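Local atomic coordinates of Slr0280 protein (Synechocystis sp., PDB entry 5H3K), a protein that is of unknown function but carries a phosphodiester glycosidase (NAGPA-type) family region and so may act on a phosphodiester-linked sugar. Residues A[384-390]-A[482-488]; A[402-406]-A[416-420]; A[423-427]-A[462-466]; A[432-437]-A[454-459]. All coordinates share one frame; numbering follows the deposited sequence.

Contact 1 (A[384-390]-A[482-488]); sequences LSLSEII and NVNGRST
S385 and T488 face each other as a hydrogen-bonded pair at one end of an antiparallel beta pairing that joins strand 379-392 to strand 481-488 within the large mixed sheet. The segment axes run 159° apart, and hydrogen-bonded pairs S385-T488, S387-R486 and I389-N484 are interleaved with non-hydrogen-bonded pairs L386-S487, E388-G485 and I390-V483. S385 N reaches T488 O at 2.9 Å, whereas the bond from S387 N to R486 O is weak at 3.3 Å. The face bearing L386, E388 and I390 is the more buried one. There L386 turns CG away from its own N (chi1 170°), which carries CD1 back over the partner strand to 3.6 Å from R486 O and also close to the OG of S487. L384, two residues earlier, does much the same, laying CD1 3.7 Å from S487 CB; S487 OG thus sits beside both CD1 methyls, while CB touches that of L384. Further along, E388 sends its extended chain over the same face; its OE2 passes V483 CG1 at 3.8 Å, an apolar flank for a carboxylate whose OE1 is salt-bridged to R414. The opposite face carries S385, S387, N484, R486 and T488, with I389 as its apolar member, and R486 ends in a guanidinium salt-bridged to E490. At the far end a water bridges the two strands, lying 2.8 Å from I389 O and 2.7 Å from N482 OD1.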
loop_
_atom_site.group_PDB
_atom_site.type_symbol
_atom_site.label_atom_id
_atom_site.label_comp_id
_atom_site.label_asym_id
_atom_site.label_seq_id
_atom_site.Cartn_x
_atom_site.Cartn_y
_atom_site.Cartn_z
ATOM N N LEU A 384 12.093 5.122 -17.947
ATOM C CA LEU A 384 12.942 6.172 -17.415
ATOM C C LEU A 384 14.403 5.749 -17.258
ATOM O O LEU A 384 14.714 4.666 -16.760
ATOM C CB LEU A 384 12.377 6.643 -16.068
ATOM C CG LEU A 384 13.232 7.590 -15.225
ATOM C CD1 LEU A 384 13.330 8.951 -15.907
ATOM C CD2 LEU A 384 12.625 7.701 -13.828
ATOM N N SER A 385 15.309 6.613 -17.685
ATOM C CA SER A 385 16.712 6.444 -17.319
ATOM C C SER A 385 17.265 7.790 -16.865
ATOM O O SER A 385 16.740 8.845 -17.215
ATOM C CB SER A 385 17.530 5.853 -18.467
ATOM O OG SER A 385 17.507 6.725 -19.578
ATOM N N LEU A 386 18.312 7.744 -16.055
ATOM C CA LEU A 386 18.903 8.965 -15.534
ATOM C C LEU A 386 20.393 8.824 -15.709
ATOM O O LEU A 386 20.949 7.782 -15.382
ATOM C CB LEU A 386 18.582 9.112 -14.048
ATOM C CG LEU A 386 19.320 10.222 -13.296
ATOM C CD1 LEU A 386 18.785 11.580 -13.722
ATOM C CD2 LEU A 386 19.208 10.033 -11.777
ATOM N N SER A 387 21.045 9.836 -16.262
ATOM C CA SER A 387 22.500 9.838 -16.251
ATOM C C SER A 387 22.972 11.107 -15.568
ATOM O O SER A 387 22.389 12.178 -15.752
ATOM C CB SER A 387 23.085 9.711 -17.663
ATOM O OG SER A 387 22.785 10.846 -18.448
ATOM N N GLU A 388 24.009 10.976 -14.745
ATOM C CA GLU A 388 24.604 12.136 -14.102
ATOM C C GLU A 388 25.976 12.352 -14.696
ATOM O O GLU A 388 26.793 11.436 -14.712
ATOM C CB GLU A 388 24.736 11.909 -12.595
ATOM C CG GLU A 388 23.401 11.651 -11.898
ATOM C CD GLU A 388 23.508 11.685 -10.389
ATOM O OE1 GLU A 388 24.182 10.800 -9.808
ATOM O OE2 GLU A 388 22.918 12.608 -9.786
ATOM N N ILE A 389 26.217 13.559 -15.194
ATOM C CA ILE A 389 27.550 13.928 -15.664
ATOM C C ILE A 389 28.296 14.587 -14.520
ATOM O O ILE A 389 27.822 15.569 -13.937
ATOM C CB ILE A 389 27.496 14.903 -16.844
ATOM C CG1 ILE A 389 26.730 14.268 -18.005
ATOM C CG2 ILE A 389 28.909 15.273 -17.280
ATOM C CD1 ILE A 389 27.200 12.870 -18.308
ATOM N N ILE A 390 29.448 14.023 -14.180
ATOM C CA ILE A 390 30.309 14.611 -13.170
ATOM C C ILE A 390 31.450 15.308 -13.901
ATOM O O ILE A 390 32.182 14.662 -14.651
ATOM C CB ILE A 390 30.898 13.536 -12.252
ATOM C CG1 ILE A 390 29.782 12.703 -11.612
ATOM C CG2 ILE A 390 31.796 14.169 -11.179
ATOM C CD1 ILE A 390 30.303 11.610 -10.678
ATOM N N ASN A 482 31.340 19.195 -10.252
ATOM C CA ASN A 482 29.945 19.540 -10.464
ATOM C C ASN A 482 29.198 18.310 -10.957
ATOM O O ASN A 482 29.700 17.577 -11.803
ATOM C CB ASN A 482 29.809 20.673 -11.483
ATOM C CG ASN A 482 28.386 20.843 -11.974
ATOM O OD1 ASN A 482 28.043 20.413 -13.077
ATOM N ND2 ASN A 482 27.540 21.458 -11.145
ATOM N N VAL A 483 28.004 18.073 -10.417
ATOM C CA VAL A 483 27.177 16.957 -10.877
ATOM C C VAL A 483 25.921 17.517 -11.535
ATOM O O VAL A 483 25.238 18.372 -10.965
ATOM C CB VAL A 483 26.779 16.032 -9.716
ATOM C CG1 VAL A 483 25.952 14.852 -10.228
ATOM C CG2 VAL A 483 28.018 15.521 -8.998
ATOM N N ASN A 484 25.622 17.040 -12.735
ATOM C CA ASN A 484 24.453 17.503 -13.466
ATOM C C ASN A 484 23.654 16.289 -13.951
ATOM O O ASN A 484 24.157 15.477 -14.732
ATOM C CB ASN A 484 24.897 18.392 -14.640
ATOM C CG ASN A 484 23.732 19.095 -15.333
ATOM O OD1 ASN A 484 23.143 18.564 -16.277
ATOM N ND2 ASN A 484 23.413 20.307 -14.879
ATOM N N GLY A 485 22.414 16.170 -13.493
ATOM C CA GLY A 485 21.584 15.034 -13.861
ATOM C C GLY A 485 20.503 15.377 -14.867
ATOM O O GLY A 485 19.935 16.472 -14.836
ATOM N N ARG A 486 20.209 14.433 -15.757
ATOM C CA ARG A 486 19.182 14.626 -16.772
ATOM C C ARG A 486 18.419 13.333 -17.027
ATOM O O ARG A 486 19.029 12.282 -17.262
ATOM C CB ARG A 486 19.815 15.115 -18.075
ATOM C CG ARG A 486 18.821 15.346 -19.183
ATOM C CD ARG A 486 19.434 16.207 -20.282
ATOM N NE ARG A 486 18.546 16.310 -21.437
ATOM C CZ ARG A 486 18.944 16.649 -22.663
ATOM N NH1 ARG A 486 20.219 16.927 -22.903
ATOM N NH2 ARG A 486 18.062 16.709 -23.654
ATOM N N SER A 487 17.088 13.409 -16.996
ATOM C CA SER A 487 16.258 12.223 -17.219
ATOM C C SER A 487 15.884 12.080 -18.689
ATOM O O SER A 487 15.820 13.063 -19.420
ATOM C CB SER A 487 14.983 12.276 -16.378
ATOM O OG SER A 487 15.302 12.528 -15.028
ATOM N N THR A 488 15.651 10.839 -19.107
ATOM C CA THR A 488 15.149 10.519 -20.442
ATOM C C THR A 488 13.989 9.557 -20.223
ATOM O O THR A 488 14.105 8.630 -19.425
ATOM C CB THR A 488 16.238 9.856 -21.312
ATOM O OG1 THR A 488 17.343 10.758 -21.465
ATOM C CG2 THR A 488 15.699 9.500 -22.696
HETATM O O HOH W 1 28.543 18.224 -14.597
#

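Contact 2 (A[402-406]-A[416-420]); sequences YLNSG and TPAWG
N404 and T416 meet at about a right angle, and the amide of N404 is gripped through both of its polar atoms. T416 N donates to N404 OD1 over 2.9 Å, in the carbonyl plane and on a lone pair, while N404 ND2 donates to T416 OG1 over 3.0 Å in a nearly straight bond (176°). The second bond lies only 2° out of the amide plane, so the two together fix the rotation of the group and distinguish its oxygen from its nitrogen. ND2 has a further acceptor in W360 O. W419 slides past N404 in the opposite direction, its ring plane 22° from the amide; its CB lies 3.5 Å from N404 OD1, and N404 O meets the ring at its edge, 3.3 Å from CZ3. With CG anti to the backbone N, the indole extends back along the N404-G406 backbone. The contact ties the end of strand 397-403 to the turn that follows its parallel neighbour, strand 411-415, in the mixed sheet; within that turn W419 N bonds to T416 O. A leucine here in place of the asparagine would probably leave T416 N without its side-chain acceptor and T416 OG1 without its amide donor, weakening the tie between the strand end and the turn. Beyond the amide, Y415 meets the W419 ring edge-to-face, and L403 CD1 touches T416 CG2 at 4.0 Å.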
loop_
_atom_site.group_PDB
_atom_site.type_symbol
_atom_site.label_atom_id
_atom_site.label_comp_id
_atom_site.label_asym_id
_atom_site.label_seq_id
_atom_site.Cartn_x
_atom_site.Cartn_y
_atom_site.Cartn_z
ATOM N N TYR A 402 24.313 4.981 -11.914
ATOM C CA TYR A 402 23.563 4.445 -10.786
ATOM C C TYR A 402 23.582 5.455 -9.652
ATOM O O TYR A 402 24.631 6.011 -9.320
ATOM C CB TYR A 402 24.157 3.103 -10.338
ATOM C CG TYR A 402 24.288 2.150 -11.499
ATOM C CD1 TYR A 402 23.197 1.402 -11.932
ATOM C CD2 TYR A 402 25.483 2.040 -12.199
ATOM C CE1 TYR A 402 23.303 0.550 -13.016
ATOM C CE2 TYR A 402 25.602 1.190 -13.289
ATOM C CZ TYR A 402 24.510 0.452 -13.691
ATOM O OH TYR A 402 24.633 -0.392 -14.777
ATOM N N LEU A 403 22.419 5.708 -9.066
ATOM C CA LEU A 403 22.316 6.685 -7.993
ATOM C C LEU A 403 21.499 6.073 -6.876
ATOM O O LEU A 403 20.380 5.613 -7.122
ATOM C CB LEU A 403 21.612 7.943 -8.514
ATOM C CG LEU A 403 21.220 9.018 -7.489
ATOM C CD1 LEU A 403 22.474 9.572 -6.817
ATOM C CD2 LEU A 403 20.414 10.145 -8.174
ATOM N N ASN A 404 22.049 6.056 -5.666
ATOM C CA ASN A 404 21.317 5.572 -4.500
ATOM C C ASN A 404 20.567 4.266 -4.769
ATOM O O ASN A 404 19.372 4.161 -4.486
ATOM C CB ASN A 404 20.343 6.652 -4.007
ATOM C CG ASN A 404 21.071 7.848 -3.412
ATOM O OD1 ASN A 404 22.209 7.716 -2.979
ATOM N ND2 ASN A 404 20.428 9.012 -3.394
ATOM N N SER A 405 21.263 3.274 -5.315
ATOM C CA SER A 405 20.594 2.053 -5.760
ATOM C C SER A 405 21.187 0.773 -5.177
ATOM O O SER A 405 22.407 0.655 -4.997
ATOM C CB SER A 405 20.606 1.977 -7.297
ATOM O OG SER A 405 19.938 0.805 -7.774
ATOM N N GLY A 406 20.318 -0.192 -4.899
ATOM C CA GLY A 406 20.757 -1.531 -4.540
ATOM C C GLY A 406 21.146 -2.360 -5.747
ATOM O O GLY A 406 21.585 -3.514 -5.607
ATOM N N THR A 416 24.251 9.567 -2.054
ATOM C CA THR A 416 24.073 10.871 -1.420
ATOM C C THR A 416 23.475 10.651 -0.032
ATOM O O THR A 416 23.177 9.508 0.333
ATOM C CB THR A 416 23.181 11.786 -2.269
ATOM O OG1 THR A 416 21.806 11.378 -2.151
ATOM C CG2 THR A 416 23.619 11.755 -3.721
ATOM N N PRO A 417 23.327 11.724 0.766
ATOM C CA PRO A 417 22.702 11.525 2.077
ATOM C C PRO A 417 21.288 10.939 2.031
ATOM O O PRO A 417 20.857 10.390 3.041
ATOM C CB PRO A 417 22.668 12.940 2.656
ATOM C CG PRO A 417 23.894 13.578 2.092
ATOM C CD PRO A 417 23.994 13.038 0.681
ATOM N N ALA A 418 20.581 11.056 0.906
ATOM C CA ALA A 418 19.282 10.378 0.768
ATOM C C ALA A 418 19.359 8.858 0.986
ATOM O O ALA A 418 18.386 8.232 1.423
ATOM C CB ALA A 418 18.638 10.699 -0.582
ATOM N N TRP A 419 20.505 8.255 0.678
ATOM C CA TRP A 419 20.713 6.829 0.903
ATOM C C TRP A 419 20.688 6.502 2.389
ATOM O O TRP A 419 20.160 5.474 2.805
ATOM C CB TRP A 419 22.055 6.404 0.302
ATOM C CG TRP A 419 22.409 4.937 0.404
ATOM C CD1 TRP A 419 23.353 4.371 1.216
ATOM C CD2 TRP A 419 21.849 3.866 -0.366
ATOM N NE1 TRP A 419 23.408 3.012 1.004
ATOM C CE2 TRP A 419 22.505 2.682 0.034
ATOM C CE3 TRP A 419 20.860 3.798 -1.354
ATOM C CZ2 TRP A 419 22.191 1.433 -0.525
ATOM C CZ3 TRP A 419 20.553 2.555 -1.902
ATOM C CH2 TRP A 419 21.215 1.395 -1.489
ATOM N N GLY A 420 21.270 7.393 3.185
ATOM C CA GLY A 420 21.436 7.171 4.607
ATOM C C GLY A 420 22.737 7.797 5.081
ATOM O O GLY A 420 23.419 8.487 4.316
#

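Contact 3 (A[423-427]-A[462-466]); sequences YIPLS and LIIDR
Y423 and R466 come from opposite directions and meet where the loop 423-427 covers strand 460-466 of the mixed sheet, the two segments running nearly the same way from end to end. They stand side by side without backbone pairing, their nearest CA atoms being 7.6 Å apart at S427 and R466, so side chains carry the contact. The tight part is the tyrosine. Its CG is anti to its own N, which extends the ring along the strand. Y423 CB rests on L462 CD1 at 3.7 Å. Further out, Y423 CE2 lies 3.5 Å from I464 CD1. At the end of the ring, Y423 OH receives R466 NH2 at 2.8 Å. That bond is bent, 142° at the hydrogen, with OH tilted 20° from the guanidinium plane, and the ring is turned 49° from that plane. Y423 OH also accepts L426 N and hydrogen-bonds E430, whose carboxylate forms a salt bridge with R466 NE; these groups make a small polar cluster beside the apolar ring. Y415 stacks on the ring of Y423. A phenylalanine in its place would probably keep the packing on L462 and I464 but deprive R466 NH2, which also bonds Y415 OH, of one partner, L426 N of this acceptor and the E430 carboxylate of its hydroxyl mate. The contact loosens towards the partly exposed L426 and S427, where no bond to the strand is made. L426 CD1 merely approaches R466 NH2, and S427, which hydrogen-bonds E430, brings its OG to 3.7 Å from R466 CD.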
loop_
_atom_site.group_PDB
_atom_site.type_symbol
_atom_site.label_atom_id
_atom_site.label_comp_id
_atom_site.label_asym_id
_atom_site.label_seq_id
_atom_site.Cartn_x
_atom_site.Cartn_y
_atom_site.Cartn_z
ATOM N N TYR A 423 27.475 3.971 3.821
ATOM C CA TYR A 423 27.448 3.033 2.710
ATOM C C TYR A 423 28.268 1.789 3.043
ATOM O O TYR A 423 29.375 1.889 3.572
ATOM C CB TYR A 423 27.975 3.693 1.430
ATOM C CG TYR A 423 28.179 2.706 0.306
ATOM C CD1 TYR A 423 27.096 2.171 -0.383
ATOM C CD2 TYR A 423 29.455 2.302 -0.071
ATOM C CE1 TYR A 423 27.278 1.254 -1.408
ATOM C CE2 TYR A 423 29.647 1.391 -1.099
ATOM C CZ TYR A 423 28.557 0.871 -1.769
ATOM O OH TYR A 423 28.748 -0.042 -2.788
ATOM N N ILE A 424 27.708 0.617 2.759
ATOM C CA ILE A 424 28.425 -0.646 2.903
ATOM C C ILE A 424 28.581 -1.234 1.514
ATOM O O ILE A 424 27.593 -1.329 0.780
ATOM C CB ILE A 424 27.624 -1.638 3.776
ATOM C CG1 ILE A 424 27.417 -1.075 5.177
ATOM C CG2 ILE A 424 28.318 -2.989 3.827
ATOM C CD1 ILE A 424 26.486 -1.904 6.041
ATOM N N PRO A 425 29.815 -1.633 1.134
ATOM C CA PRO A 425 30.026 -2.052 -0.260
ATOM C C PRO A 425 29.132 -3.221 -0.659
ATOM O O PRO A 425 28.936 -4.140 0.136
ATOM C CB PRO A 425 31.515 -2.444 -0.312
ATOM C CG PRO A 425 31.974 -2.517 1.107
ATOM C CD PRO A 425 31.068 -1.640 1.915
ATOM N N LEU A 426 28.586 -3.167 -1.870
ATOM C CA LEU A 426 27.648 -4.182 -2.333
ATOM C C LEU A 426 28.324 -5.176 -3.260
ATOM O O LEU A 426 27.731 -6.184 -3.635
ATOM C CB LEU A 426 26.465 -3.527 -3.046
ATOM C CG LEU A 426 25.529 -2.638 -2.231
ATOM C CD1 LEU A 426 24.546 -1.917 -3.149
ATOM C CD2 LEU A 426 24.783 -3.469 -1.197
ATOM N N SER A 427 29.559 -4.881 -3.649
ATOM C CA SER A 427 30.348 -5.793 -4.480
ATOM C C SER A 427 31.803 -5.762 -4.017
ATOM O O SER A 427 32.196 -4.862 -3.271
ATOM C CB SER A 427 30.256 -5.424 -5.964
ATOM O OG SER A 427 30.926 -4.203 -6.253
ATOM N N LEU A 462 29.259 10.059 -1.981
ATOM C CA LEU A 462 30.316 9.125 -2.335
ATOM C C LEU A 462 30.203 8.789 -3.809
ATOM O O LEU A 462 29.090 8.655 -4.342
ATOM C CB LEU A 462 30.206 7.844 -1.513
ATOM C CG LEU A 462 30.258 7.991 0.004
ATOM C CD1 LEU A 462 30.170 6.613 0.673
ATOM C CD2 LEU A 462 31.563 8.703 0.402
ATOM N N ILE A 463 31.348 8.698 -4.480
ATOM C CA ILE A 463 31.396 8.110 -5.805
ATOM C C ILE A 463 31.964 6.707 -5.650
ATOM O O ILE A 463 33.023 6.512 -5.031
ATOM C CB ILE A 463 32.271 8.921 -6.765
ATOM C CG1 ILE A 463 31.671 10.312 -6.986
ATOM C CG2 ILE A 463 32.415 8.167 -8.081
ATOM C CD1 ILE A 463 32.649 11.338 -7.626
ATOM N N ILE A 464 31.244 5.727 -6.185
ATOM C CA ILE A 464 31.645 4.325 -6.101
ATOM C C ILE A 464 32.010 3.821 -7.495
ATOM O O ILE A 464 31.209 3.908 -8.434
ATOM C CB ILE A 464 30.518 3.436 -5.520
ATOM C CG1 ILE A 464 30.224 3.813 -4.062
ATOM C CG2 ILE A 464 30.888 1.965 -5.617
ATOM C CD1 ILE A 464 31.406 3.665 -3.135
ATOM N N ASP A 465 33.230 3.319 -7.643
ATOM C CA ASP A 465 33.658 2.787 -8.933
ATOM C C ASP A 465 33.631 1.269 -8.850
ATOM O O ASP A 465 34.347 0.674 -8.043
ATOM C CB ASP A 465 35.065 3.292 -9.271
ATOM C CG ASP A 465 35.560 2.816 -10.626
ATOM O OD1 ASP A 465 34.793 2.143 -11.358
ATOM O OD2 ASP A 465 36.725 3.142 -10.966
ATOM N N ARG A 466 32.786 0.655 -9.670
ATOM C CA ARG A 466 32.724 -0.799 -9.759
ATOM C C ARG A 466 33.281 -1.235 -11.111
ATOM O O ARG A 466 32.745 -0.874 -12.166
ATOM C CB ARG A 466 31.280 -1.288 -9.561
ATOM C CG ARG A 466 30.662 -0.808 -8.252
ATOM C CD ARG A 466 29.271 -1.376 -8.042
ATOM N NE ARG A 466 28.778 -1.107 -6.699
ATOM C CZ ARG A 466 27.650 -0.458 -6.430
ATOM N NH1 ARG A 466 26.901 -0.003 -7.418
ATOM N NH2 ARG A 466 27.276 -0.262 -5.169
#

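Contact 4 (A[432-437]-A[454-459]); sequences VYVVQN and MPIPSD
N437 N donates to D459 O at 2.9 Å, the one hydrogen bond between the segments, at the point where strand 430-436 of the mixed sheet ends and segment 454-459 comes closest to it. The N-H points well at its acceptor (160°), yet N437 N lies 36° above the carbonyl plane. From here the segments diverge, as the nearest CA pairs document: 5.6 Å for N437 and D459 but 8.6 Å for V432 and M454. Segment 454-459, which starts on a short strand paired with 422-423, therefore packs over a face of the mixed sheet through side chains. P457 is central. Its CG lies 3.6 Å from V434 CG1 and also beside V435 O, and its CB meets Q436 CG, the glutamine crossing the proline at about a right angle. M454 covers the wider end: its CG lies near V432 CG1, and the bends at chi2 and chi3 bring CE to 3.8 Å from V434 CG2. The two methyls of V434 are thus divided between P457 and M454. Behind M454, L462 of the adjacent strand 460-466 adds to the same apolar layer. At the exposed end the side chains meet only loosely, although the backbones are closest there: the D459 carboxylate and the Q436 amide stand 76° apart in plane, and D459 OD1 is 4.0 Å from Q436 CB.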
loop_
_atom_site.group_PDB
_atom_site.type_symbol
_atom_site.label_atom_id
_atom_site.label_comp_id
_atom_site.label_asym_id
_atom_site.label_seq_id
_atom_site.Cartn_x
_atom_site.Cartn_y
_atom_site.Cartn_z
ATOM N N VAL A 432 36.183 3.871 -3.581
ATOM C CA VAL A 432 35.322 4.976 -3.160
ATOM C C VAL A 432 36.068 6.304 -3.168
ATOM O O VAL A 432 37.227 6.381 -2.738
ATOM C CB VAL A 432 34.660 4.728 -1.774
ATOM C CG1 VAL A 432 35.707 4.510 -0.692
ATOM C CG2 VAL A 432 33.717 5.898 -1.393
ATOM N N TYR A 433 35.397 7.344 -3.664
ATOM C CA TYR A 433 35.906 8.707 -3.591
ATOM C C TYR A 433 34.952 9.505 -2.729
ATOM O O TYR A 433 33.747 9.572 -3.022
ATOM C CB TYR A 433 35.999 9.323 -4.990
ATOM C CG TYR A 433 36.875 8.523 -5.928
ATOM C CD1 TYR A 433 38.194 8.892 -6.167
ATOM C CD2 TYR A 433 36.392 7.384 -6.566
ATOM C CE1 TYR A 433 39.004 8.149 -7.027
ATOM C CE2 TYR A 433 37.193 6.632 -7.423
ATOM C CZ TYR A 433 38.495 7.022 -7.649
ATOM O OH TYR A 433 39.274 6.278 -8.506
ATOM N N VAL A 434 35.482 10.086 -1.655
ATOM C CA VAL A 434 34.673 10.872 -0.736
ATOM C C VAL A 434 34.618 12.318 -1.223
ATOM O O VAL A 434 35.657 12.931 -1.491
ATOM C CB VAL A 434 35.235 10.822 0.699
ATOM C CG1 VAL A 434 34.326 11.582 1.644
ATOM C CG2 VAL A 434 35.392 9.383 1.156
ATOM N N VAL A 435 33.406 12.854 -1.356
ATOM C CA VAL A 435 33.215 14.237 -1.792
ATOM C C VAL A 435 32.558 15.034 -0.665
ATOM O O VAL A 435 31.551 14.609 -0.092
ATOM C CB VAL A 435 32.368 14.317 -3.085
ATOM C CG1 VAL A 435 32.249 15.761 -3.551
ATOM C CG2 VAL A 435 32.986 13.450 -4.183
ATOM N N GLN A 436 33.158 16.167 -0.313
ATOM C CA GLN A 436 32.597 17.049 0.705
ATOM C C GLN A 436 32.625 18.458 0.173
ATOM O O GLN A 436 33.663 18.920 -0.284
ATOM C CB GLN A 436 33.403 16.976 2.001
ATOM C CG GLN A 436 33.410 15.618 2.662
ATOM C CD GLN A 436 34.229 15.592 3.942
ATOM O OE1 GLN A 436 35.374 15.128 3.957
ATOM N NE2 GLN A 436 33.643 16.089 5.024
ATOM N N ASN A 437 31.480 19.128 0.195
ATOM C CA ASN A 437 31.381 20.491 -0.315
ATOM C C ASN A 437 31.981 20.622 -1.713
ATOM O O ASN A 437 32.776 21.531 -1.981
ATOM C CB ASN A 437 32.048 21.484 0.641
ATOM C CG ASN A 437 31.575 22.901 0.413
ATOM O OD1 ASN A 437 30.411 23.128 0.074
ATOM N ND2 ASN A 437 32.477 23.866 0.577
ATOM N N MET A 454 31.485 2.987 4.960
ATOM C CA MET A 454 31.851 4.380 4.703
ATOM C C MET A 454 30.731 5.285 5.181
ATOM O O MET A 454 29.583 5.097 4.787
ATOM C CB MET A 454 32.030 4.642 3.197
ATOM C CG MET A 454 33.303 4.143 2.537
ATOM S SD MET A 454 34.809 4.837 3.257
ATOM C CE MET A 454 34.339 6.543 3.491
ATOM N N PRO A 455 31.054 6.283 6.013
ATOM C CA PRO A 455 30.064 7.338 6.226
ATOM C C PRO A 455 29.855 8.112 4.920
ATOM O O PRO A 455 30.810 8.286 4.148
ATOM C CB PRO A 455 30.730 8.255 7.258
ATOM C CG PRO A 455 31.853 7.442 7.850
ATOM C CD PRO A 455 32.292 6.505 6.780
ATOM N N ILE A 456 28.620 8.530 4.663
ATOM C CA ILE A 456 28.325 9.460 3.579
ATOM C C ILE A 456 28.266 10.867 4.171
ATOM O O ILE A 456 27.460 11.147 5.069
ATOM C CB ILE A 456 26.976 9.134 2.886
ATOM C CG1 ILE A 456 26.967 7.703 2.343
ATOM C CG2 ILE A 456 26.699 10.141 1.787
ATOM C CD1 ILE A 456 25.560 7.198 1.931
ATOM N N PRO A 457 29.131 11.768 3.682
ATOM C CA PRO A 457 29.202 13.107 4.289
ATOM C C PRO A 457 27.899 13.877 4.122
ATOM O O PRO A 457 27.314 13.848 3.034
ATOM C CB PRO A 457 30.322 13.797 3.492
ATOM C CG PRO A 457 31.121 12.675 2.901
ATOM C CD PRO A 457 30.129 11.589 2.612
ATOM N N SER A 458 27.444 14.550 5.177
ATOM C CA SER A 458 26.170 15.267 5.120
ATOM C C SER A 458 26.198 16.422 4.127
ATOM O O SER A 458 25.156 16.821 3.606
ATOM C CB SER A 458 25.765 15.778 6.508
ATOM O OG SER A 458 26.736 16.677 7.016
ATOM N N ASP A 459 27.388 16.957 3.865
ATOM C CA ASP A 459 27.546 18.053 2.918
ATOM C C ASP A 459 28.176 17.550 1.625
ATOM O O ASP A 459 28.817 18.311 0.901
ATOM C CB ASP A 459 28.422 19.158 3.517
ATOM C CG ASP A 459 29.811 18.662 3.895
ATOM O OD1 ASP A 459 30.007 17.429 4.025
ATOM O OD2 ASP A 459 30.711 19.512 4.084
#

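All four contacts reach the same mixed sheet and lie on one side of the chain's centre. Contact 1 closes the longest loop, between 390 and 482, and the other three are nested inside it: contact 2 comes first, then contact 3, which encloses contact 4. Centres of contacts 2 and 3 are about 10 Å apart, and contact 4 lies about 12 Å from each. Contact 1 is farther off, about 14 Å from contact 2 and 19 Å from contact 4, which it does not touch. L403 packs on L386 and E388, I463 on I390, and I456 on W419, so sequence-distant pieces form one continuous beta-rich unit, with contacts 3 and 4 sharing neighbouring strands 430-436 and 460-466.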